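PDB 6TGF: exopolysaccharide biosynthesis protein from Pantoea stewartii subsp. stewartii DC283, which probably acts as a glycan hydrolase that modifies the exopolysaccharide of the bacterial biofilm, using a trimeric, tailspike-like parallel beta-helix. Local coordinates for residues 414-419 against 457-462; 478-483 against 491-496. One frame throughout, in Å; residues are numbered along the deposited sequence.

Contact 1. Residues 414-419 against 457-462; sequences IELSNF and GQWIID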
ATOM      1  N   ILE B 414       1.454  -7.479  12.450  1.00 27.69           N
ATOM      2  CA  ILE B 414       2.735  -7.558  11.686  1.00 27.15           C
ATOM      3  C   ILE B 414       2.385  -7.413  10.201  1.00 26.64           C
ATOM      4  O   ILE B 414       1.594  -8.237   9.706  1.00 26.58           O
ATOM      5  CB  ILE B 414       3.489  -8.878  11.963  1.00 27.18           C
ATOM      6  CG1 ILE B 414       3.599  -9.200  13.458  1.00 27.30           C
ATOM      7  CG2 ILE B 414       4.849  -8.869  11.275  1.00 27.09           C
ATOM      8  CD1 ILE B 414       4.787  -8.586  14.160  1.00 27.27           C
ATOM      9  N   GLU B 415       2.936  -6.402   9.524  1.00 26.13           N
ATOM     10  CA  GLU B 415       2.712  -6.162   8.073  1.00 25.82           C
ATOM     11  C   GLU B 415       4.068  -6.097   7.357  1.00 25.36           C
ATOM     12  O   GLU B 415       4.717  -5.035   7.413  1.00 25.29           O
ATOM     13  CB  GLU B 415       1.889  -4.889   7.861  1.00 25.98           C
ATOM     14  CG  GLU B 415       1.552  -4.626   6.405  1.00 26.10           C
ATOM     15  CD  GLU B 415       0.525  -3.531   6.175  1.00 26.35           C
ATOM     16  OE1 GLU B 415      -0.060  -3.502   5.080  1.00 26.51           O
ATOM     17  OE2 GLU B 415       0.318  -2.708   7.090  1.00 26.63           O
ATOM     18  N   LEU B 416       4.471  -7.204   6.725  1.00 24.91           N
ATOM     19  CA  LEU B 416       5.698  -7.305   5.890  1.00 24.69           C
ATOM     20  C   LEU B 416       5.293  -7.143   4.423  1.00 24.63           C
ATOM     21  O   LEU B 416       4.422  -7.909   3.971  1.00 24.61           O
ATOM     22  CB  LEU B 416       6.368  -8.663   6.119  1.00 24.61           C
ATOM     23  CG  LEU B 416       6.535  -9.093   7.575  1.00 24.61           C
ATOM     24  CD1 LEU B 416       7.032 -10.527   7.648  1.00 24.75           C
ATOM     25  CD2 LEU B 416       7.477  -8.161   8.321  1.00 24.55           C
ATOM     26  N   SER B 417       5.894  -6.187   3.709  1.00 24.66           N
ATOM     27  CA  SER B 417       5.528  -5.848   2.307  1.00 24.86           C
ATOM     28  C   SER B 417       6.772  -5.516   1.472  1.00 25.13           C
ATOM     29  O   SER B 417       7.730  -4.945   2.029  1.00 25.03           O
ATOM     30  CB  SER B 417       4.530  -4.720   2.280  1.00 24.78           C
ATOM     31  OG  SER B 417       5.047  -3.568   2.927  1.00 24.72           O
ATOM     32  N   ASN B 418       6.738  -5.875   0.182  1.00 25.54           N
ATOM     33  CA  ASN B 418       7.736  -5.482  -0.849  1.00 26.02           C
ATOM     34  C   ASN B 418       9.140  -5.868  -0.373  1.00 26.35           C
ATOM     35  O   ASN B 418      10.002  -4.975  -0.294  1.00 26.40           O
ATOM     36  CB  ASN B 418       7.635  -3.989  -1.177  1.00 26.11           C
ATOM     37  CG  ASN B 418       6.253  -3.582  -1.642  1.00 26.16           C
ATOM     38  OD1 ASN B 418       5.682  -4.213  -2.529  1.00 26.33           O
ATOM     39  ND2 ASN B 418       5.711  -2.528  -1.055  1.00 26.12           N
ATOM     40  N   PHE B 419       9.360  -7.151  -0.072  1.00 26.80           N
ATOM     41  CA  PHE B 419      10.646  -7.677   0.454  1.00 27.29           C
ATOM     42  C   PHE B 419      11.196  -8.765  -0.474  1.00 28.12           C
ATOM     43  O   PHE B 419      10.434  -9.337  -1.276  1.00 28.16           O
ATOM     44  CB  PHE B 419      10.490  -8.178   1.892  1.00 27.01           C
ATOM     45  CG  PHE B 419       9.515  -9.312   2.098  1.00 26.82           C
ATOM     46  CD1 PHE B 419       8.187  -9.059   2.400  1.00 26.67           C
ATOM     47  CD2 PHE B 419       9.931 -10.632   2.026  1.00 26.90           C
ATOM     48  CE1 PHE B 419       7.293 -10.100   2.600  1.00 26.62           C
ATOM     49  CE2 PHE B 419       9.035 -11.672   2.229  1.00 26.83           C
ATOM     50  CZ  PHE B 419       7.718 -11.405   2.517  1.00 26.68           C
ATOM     51  N   GLY B 457      -0.510 -18.630  13.626  1.00 27.55           N
ATOM     52  CA  GLY B 457      -0.683 -17.218  13.232  1.00 27.01           C
ATOM     53  C   GLY B 457      -2.041 -16.956  12.607  1.00 26.57           C
ATOM     54  O   GLY B 457      -2.880 -17.881  12.582  1.00 26.54           O
ATOM     55  N   GLN B 458      -2.243 -15.722  12.139  1.00 26.04           N
ATOM     56  CA  GLN B 458      -3.418 -15.272  11.344  1.00 25.57           C
ATOM     57  C   GLN B 458      -2.915 -14.273  10.297  1.00 25.11           C
ATOM     58  O   GLN B 458      -2.642 -13.113  10.671  1.00 25.08           O
ATOM     59  CB  GLN B 458      -4.478 -14.653  12.255  1.00 25.66           C
ATOM     60  CG  GLN B 458      -5.750 -14.238  11.528  1.00 25.57           C
ATOM     61  CD  GLN B 458      -6.690 -13.459  12.417  1.00 25.63           C
ATOM     62  OE1 GLN B 458      -6.294 -12.522  13.106  1.00 25.58           O
ATOM     63  NE2 GLN B 458      -7.954 -13.846  12.404  1.00 25.65           N
ATOM     64  N   TRP B 459      -2.782 -14.720   9.044  1.00 24.62           N
ATOM     65  CA  TRP B 459      -2.073 -13.988   7.962  1.00 24.17           C
ATOM     66  C   TRP B 459      -2.970 -13.841   6.730  1.00 23.88           C
ATOM     67  O   TRP B 459      -3.562 -14.851   6.305  1.00 23.85           O
ATOM     68  CB  TRP B 459      -0.772 -14.712   7.594  1.00 24.10           C
ATOM     69  CG  TRP B 459       0.270 -14.707   8.670  1.00 24.15           C
ATOM     70  CD1 TRP B 459       0.432 -15.628   9.663  1.00 24.27           C
ATOM     71  CD2 TRP B 459       1.322 -13.741   8.844  1.00 24.11           C
ATOM     72  NE1 TRP B 459       1.505 -15.299  10.447  1.00 24.35           N
ATOM     73  CE2 TRP B 459       2.072 -14.146   9.970  1.00 24.20           C
ATOM     74  CE3 TRP B 459       1.701 -12.577   8.166  1.00 24.04           C
ATOM     75  CZ2 TRP B 459       3.175 -13.426  10.425  1.00 24.23           C
ATOM     76  CZ3 TRP B 459       2.790 -11.864   8.618  1.00 24.04           C
ATOM     77  CH2 TRP B 459       3.516 -12.285   9.734  1.00 24.13           C
ATOM     78  N   ILE B 460      -3.063 -12.619   6.196  1.00 23.64           N
ATOM     79  CA  ILE B 460      -3.361 -12.356   4.757  1.00 23.41           C
ATOM     80  C   ILE B 460      -2.019 -12.418   4.019  1.00 23.30           C
ATOM     81  O   ILE B 460      -1.088 -11.706   4.441  1.00 23.16           O
ATOM     82  CB  ILE B 460      -4.077 -11.006   4.542  1.00 23.33           C
ATOM     83  CG1 ILE B 460      -5.486 -11.008   5.143  1.00 23.36           C
ATOM     84  CG2 ILE B 460      -4.101 -10.641   3.062  1.00 23.34           C
ATOM     85  CD1 ILE B 460      -6.166  -9.653   5.141  1.00 23.45           C
ATOM     86  N   ILE B 461      -1.919 -13.251   2.981  1.00 23.32           N
ATOM     87  CA  ILE B 461      -0.674 -13.435   2.174  1.00 23.30           C
ATOM     88  C   ILE B 461      -1.021 -13.264   0.691  1.00 23.43           C
ATOM     89  O   ILE B 461      -1.534 -14.224   0.088  1.00 23.46           O
ATOM     90  CB  ILE B 461      -0.013 -14.796   2.476  1.00 23.26           C
ATOM     91  CG1 ILE B 461       0.175 -15.004   3.983  1.00 23.24           C
ATOM     92  CG2 ILE B 461       1.296 -14.932   1.709  1.00 23.32           C
ATOM     93  CD1 ILE B 461       0.847 -16.307   4.366  1.00 23.32           C
ATOM     94  N   ASP B 462      -0.757 -12.075   0.141  1.00 23.63           N
ATOM     95  CA  ASP B 462      -0.886 -11.759  -1.308  1.00 23.88           C
ATOM     96  C   ASP B 462       0.507 -11.737  -1.943  1.00 24.17           C
ATOM     97  O   ASP B 462       1.390 -11.043  -1.400  1.00 24.09           O
ATOM     98  CB  ASP B 462      -1.570 -10.410  -1.541  1.00 23.92           C
ATOM     99  CG  ASP B 462      -3.039 -10.379  -1.168  1.00 23.96           C
ATOM    100  OD1 ASP B 462      -3.694 -11.442  -1.234  1.00 23.87           O
ATOM    101  OD2 ASP B 462      -3.521  -9.285  -0.818  1.00 24.12           O
TER

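Contact 2. Residues 478-483 against 491-496; sequences SRLNTR and SWIDNS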
ATOM      1  N   SER B 478      -1.758 -22.461  11.453  1.00 30.55           N
ATOM      2  CA  SER B 478      -1.767 -21.028  11.058  1.00 29.92           C
ATOM      3  C   SER B 478      -3.007 -20.736  10.206  1.00 29.24           C
ATOM      4  O   SER B 478      -3.257 -21.488   9.246  1.00 29.28           O
ATOM      5  CB  SER B 478      -0.498 -20.646  10.343  1.00 29.81           C
ATOM      6  OG  SER B 478      -0.299 -19.241  10.399  1.00 29.65           O
ATOM      7  N   ARG B 479      -3.746 -19.680  10.554  1.00 28.63           N
ATOM      8  CA  ARG B 479      -5.011 -19.272   9.885  1.00 28.18           C
ATOM      9  C   ARG B 479      -4.667 -18.390   8.679  1.00 27.57           C
ATOM     10  O   ARG B 479      -4.582 -17.155   8.851  1.00 27.51           O
ATOM     11  CB  ARG B 479      -5.922 -18.553  10.886  1.00 28.35           C
ATOM     12  CG  ARG B 479      -6.248 -19.363  12.133  1.00 28.65           C
ATOM     13  CD  ARG B 479      -6.981 -18.539  13.174  1.00 28.82           C
ATOM     14  NE  ARG B 479      -6.112 -17.610  13.883  1.00 28.85           N
ATOM     15  CZ  ARG B 479      -6.532 -16.622  14.671  1.00 29.01           C
ATOM     16  NH1 ARG B 479      -7.826 -16.410  14.855  1.00 29.13           N
ATOM     17  NH2 ARG B 479      -5.652 -15.841  15.272  1.00 29.11           N
ATOM     18  N   LEU B 480      -4.470 -19.003   7.508  1.00 26.97           N
ATOM     19  CA  LEU B 480      -3.983 -18.319   6.278  1.00 26.46           C
ATOM     20  C   LEU B 480      -5.172 -17.888   5.412  1.00 26.14           C
ATOM     21  O   LEU B 480      -6.182 -18.616   5.379  1.00 26.15           O
ATOM     22  CB  LEU B 480      -3.050 -19.259   5.508  1.00 26.40           C
ATOM     23  CG  LEU B 480      -1.900 -19.861   6.314  1.00 26.49           C
ATOM     24  CD1 LEU B 480      -0.930 -20.592   5.397  1.00 26.53           C
ATOM     25  CD2 LEU B 480      -1.165 -18.797   7.119  1.00 26.42           C
ATOM     26  N   ASN B 481      -5.034 -16.738   4.746  1.00 25.79           N
ATOM     27  CA  ASN B 481      -6.018 -16.159   3.791  1.00 25.56           C
ATOM     28  C   ASN B 481      -5.225 -15.611   2.596  1.00 25.39           C
ATOM     29  O   ASN B 481      -4.792 -14.442   2.657  1.00 25.47           O
ATOM     30  CB  ASN B 481      -6.888 -15.107   4.488  1.00 25.58           C
ATOM     31  CG  ASN B 481      -8.159 -14.774   3.736  1.00 25.65           C
ATOM     32  OD1 ASN B 481      -8.252 -14.987   2.528  1.00 25.65           O
ATOM     33  ND2 ASN B 481      -9.145 -14.248   4.444  1.00 25.75           N
ATOM     34  N   THR B 482      -5.013 -16.433   1.561  1.00 25.12           N
ATOM     35  CA  THR B 482      -3.914 -16.250   0.572  1.00 25.01           C
ATOM     36  C   THR B 482      -4.462 -16.035  -0.843  1.00 24.89           C
ATOM     37  O   THR B 482      -5.549 -16.560  -1.151  1.00 24.85           O
ATOM     38  CB  THR B 482      -2.941 -17.438   0.608  1.00 25.03           C
ATOM     39  OG1 THR B 482      -3.504 -18.523  -0.130  1.00 25.21           O
ATOM     40  CG2 THR B 482      -2.622 -17.898   2.014  1.00 25.00           C
ATOM     41  N   ARG B 483      -3.710 -15.292  -1.662  1.00 24.87           N
ATOM     42  CA  ARG B 483      -3.931 -15.140  -3.126  1.00 25.01           C
ATOM     43  C   ARG B 483      -2.584 -15.161  -3.857  1.00 25.15           C
ATOM     44  O   ARG B 483      -1.629 -14.537  -3.355  1.00 25.05           O
ATOM     45  CB  ARG B 483      -4.660 -13.833  -3.450  1.00 24.99           C
ATOM     46  CG  ARG B 483      -6.091 -13.766  -2.939  1.00 24.95           C
ATOM     47  CD  ARG B 483      -6.813 -12.545  -3.475  1.00 24.99           C
ATOM     48  NE  ARG B 483      -6.151 -11.311  -3.076  1.00 24.95           N
ATOM     49  CZ  ARG B 483      -6.425 -10.104  -3.564  1.00 25.08           C
ATOM     50  NH1 ARG B 483      -7.359  -9.948  -4.489  1.00 25.27           N
ATOM     51  NH2 ARG B 483      -5.754  -9.054  -3.126  1.00 25.07           N
ATOM     52  N   SER B 491       9.816 -25.686  -3.447  1.00 35.29           N
ATOM     53  CA  SER B 491       9.413 -24.810  -2.316  1.00 35.05           C
ATOM     54  C   SER B 491       7.935 -25.066  -2.007  1.00 34.96           C
ATOM     55  O   SER B 491       7.180 -25.328  -2.961  1.00 34.97           O
ATOM     56  CB  SER B 491       9.656 -23.360  -2.635  1.00 34.87           C
ATOM     57  OG  SER B 491      10.989 -23.150  -3.071  1.00 35.20           O
ATOM     58  N   TRP B 492       7.535 -25.006  -0.734  1.00 35.01           N
ATOM     59  CA  TRP B 492       6.110 -25.150  -0.329  1.00 34.96           C
ATOM     60  C   TRP B 492       5.860 -24.545   1.057  1.00 34.92           C
ATOM     61  O   TRP B 492       6.833 -24.179   1.743  1.00 34.82           O
ATOM     62  CB  TRP B 492       5.658 -26.616  -0.409  1.00 35.13           C
ATOM     63  CG  TRP B 492       6.404 -27.575   0.470  1.00 35.48           C
ATOM     64  CD1 TRP B 492       7.718 -27.933   0.378  1.00 35.77           C
ATOM     65  CD2 TRP B 492       5.854 -28.348   1.553  1.00 35.55           C
ATOM     66  NE1 TRP B 492       8.031 -28.854   1.342  1.00 35.97           N
ATOM     67  CE2 TRP B 492       6.908 -29.130   2.076  1.00 35.90           C
ATOM     68  CE3 TRP B 492       4.587 -28.443   2.140  1.00 35.35           C
ATOM     69  CZ2 TRP B 492       6.725 -29.993   3.158  1.00 36.09           C
ATOM     70  CZ3 TRP B 492       4.408 -29.297   3.207  1.00 35.42           C
ATOM     71  CH2 TRP B 492       5.464 -30.060   3.706  1.00 35.79           C
ATOM     72  N   ILE B 493       4.579 -24.419   1.418  1.00 34.94           N
ATOM     73  CA  ILE B 493       4.095 -23.932   2.742  1.00 34.95           C
ATOM     74  C   ILE B 493       3.439 -25.113   3.461  1.00 35.30           C
ATOM     75  O   ILE B 493       2.432 -25.631   2.941  1.00 35.31           O
ATOM     76  CB  ILE B 493       3.124 -22.746   2.574  1.00 34.58           C
ATOM     77  CG1 ILE B 493       3.759 -21.594   1.787  1.00 34.44           C
ATOM     78  CG2 ILE B 493       2.603 -22.281   3.927  1.00 34.50           C
ATOM     79  CD1 ILE B 493       2.769 -20.567   1.287  1.00 34.17           C
ATOM     80  N   ASP B 494       4.005 -25.527   4.599  1.00 35.91           N
ATOM     81  CA  ASP B 494       3.456 -26.600   5.467  1.00 36.40           C
ATOM     82  C   ASP B 494       2.405 -25.974   6.391  1.00 36.64           C
ATOM     83  O   ASP B 494       2.797 -25.378   7.412  1.00 36.73           O
ATOM     84  CB  ASP B 494       4.573 -27.307   6.239  1.00 36.66           C
ATOM     85  CG  ASP B 494       4.127 -28.559   6.973  1.00 36.86           C
ATOM     86  OD1 ASP B 494       2.908 -28.760   7.112  1.00 36.70           O
ATOM     87  OD2 ASP B 494       5.008 -29.325   7.402  1.00 37.43           O
ATOM     88  N   ASN B 495       1.123 -26.099   6.031  1.00 37.13           N
ATOM     89  CA  ASN B 495      -0.031 -25.556   6.798  1.00 37.51           C
ATOM     90  C   ASN B 495      -0.751 -26.712   7.506  1.00 38.30           C
ATOM     91  O   ASN B 495      -1.988 -26.646   7.640  1.00 38.07           O
ATOM     92  CB  ASN B 495      -0.969 -24.754   5.888  1.00 37.19           C
ATOM     93  CG  ASN B 495      -1.954 -23.882   6.638  1.00 37.06           C
ATOM     94  OD1 ASN B 495      -2.974 -23.483   6.083  1.00 37.01           O
ATOM     95  ND2 ASN B 495      -1.668 -23.574   7.894  1.00 37.02           N
ATOM     96  N   SER B 496       0.003 -27.720   7.958  1.00 39.66           N
ATOM     97  CA  SER B 496      -0.509 -28.951   8.619  1.00 40.83           C
ATOM     98  C   SER B 496      -0.786 -28.664  10.100  1.00 41.83           C
ATOM     99  O   SER B 496      -0.680 -27.489  10.503  1.00 41.99           O
ATOM    100  CB  SER B 496       0.455 -30.099   8.443  1.00 41.23           C
ATOM    101  OG  SER B 496       1.644 -29.886   9.190  1.00 41.54           O
TER

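Contact 1. Residues 414-419 against 457-462
Ile414 O lies 4.0 Å from Trp459 CZ3, a packing contact and not a bond. The polar grip on this residue comes from the coil between: Ile414 N hydrogen-bonds to Ser438 OG, and its main chain pairs with that of Leu439. This is the interior of a parallel beta-helix, where 414-419 and 457-462 are two coils apart. Strand 438-441 runs between them and pairs in parallel with both, which leaves the CA atoms of Ile414 and Trp459 8.9 Å from each other. The indole of Trp459 spans that distance with CG anti to its own carbonyl carbon (chi1 -67°) and the ring plane about perpendicular to the plane of CA, CB and CG (chi2 89°), so that the six-membered end slopes back past Ser438 and Ile440 toward the earlier coil. There Ile414 crosses it aslant, with CG2 4.0 Å from Trp459 CH2, while its CG1 branch leads away. On the other side of the strand Glu415 points out of the core, and its carboxylate bonds to His441 and Asn442 of a second subunit. Leu416 returns to the interior, touching Ile383 and Leu432, and its CD1 reaches to 4.5 Å from Trp459 CH2.

Contact 2. Residues 478-483 against 491-496
Ser478 meets the 491-496 segment through its carbonyl O, which accepts a hydrogen bond from Asn495 ND2 at 3.0 Å. The bond is nearly straight (165° at the hydrogen) and falls on a lone pair in the carbonyl plane, close to the plane of the Asn495 amide as well. Ser478 OG turns elsewhere, to Ile454 O. Arg479 points away from 491-496, and Leu480 comes back toward it, approaching Asn495 from the opposite direction, with CD1 3.6 Å from Asn495 OD1. The same methyl is 4.2 Å from Ile493 CG2. In the parallel beta-helix these segments lie on different faces: 479-488 continues the face that includes 458-467, whereas the short strand 493-494 pairs in parallel with 473-474, and their side chains meet in the interior of the coil. The Asn495 amide is fixed at both ends, since ND2 also bonds to Ala475 O and OD1 accepts a hydrogen bond from Ser510 OG, whose oxygen in turn accepts from Leu480 N. Beside it an Asx turn shapes the chain: Asp494 OD1 takes both Ser496 N, at 3.2 Å, and Ser496 OG, at 2.7 Å, from the same face of the carboxylate plane. Asp494 OD2 has a weak bond to Trp476 NE1.

Overall arrangement
Contact 2 follows contact 1 along the chain and along the beta-helix, their centres 12 Å apart. Strands 458-467 and 479-488 are direct neighbours, joined by probable hydrogen bonds from Arg479 N to Gly457 O (2.8 Å) and from Asn481 N to Trp459 O (2.9 Å). Inside the coil the cores are continuous, because the indole of Trp459, which looks back to 414-419 in contact 1, also packs on Ser478 and Leu480 of contact 2. Outside, both contacts border a second subunit: Asp462 forms salt bridges with Arg483 of its own chain and with Arg483 of that neighbour, tying the two strands into the trimer.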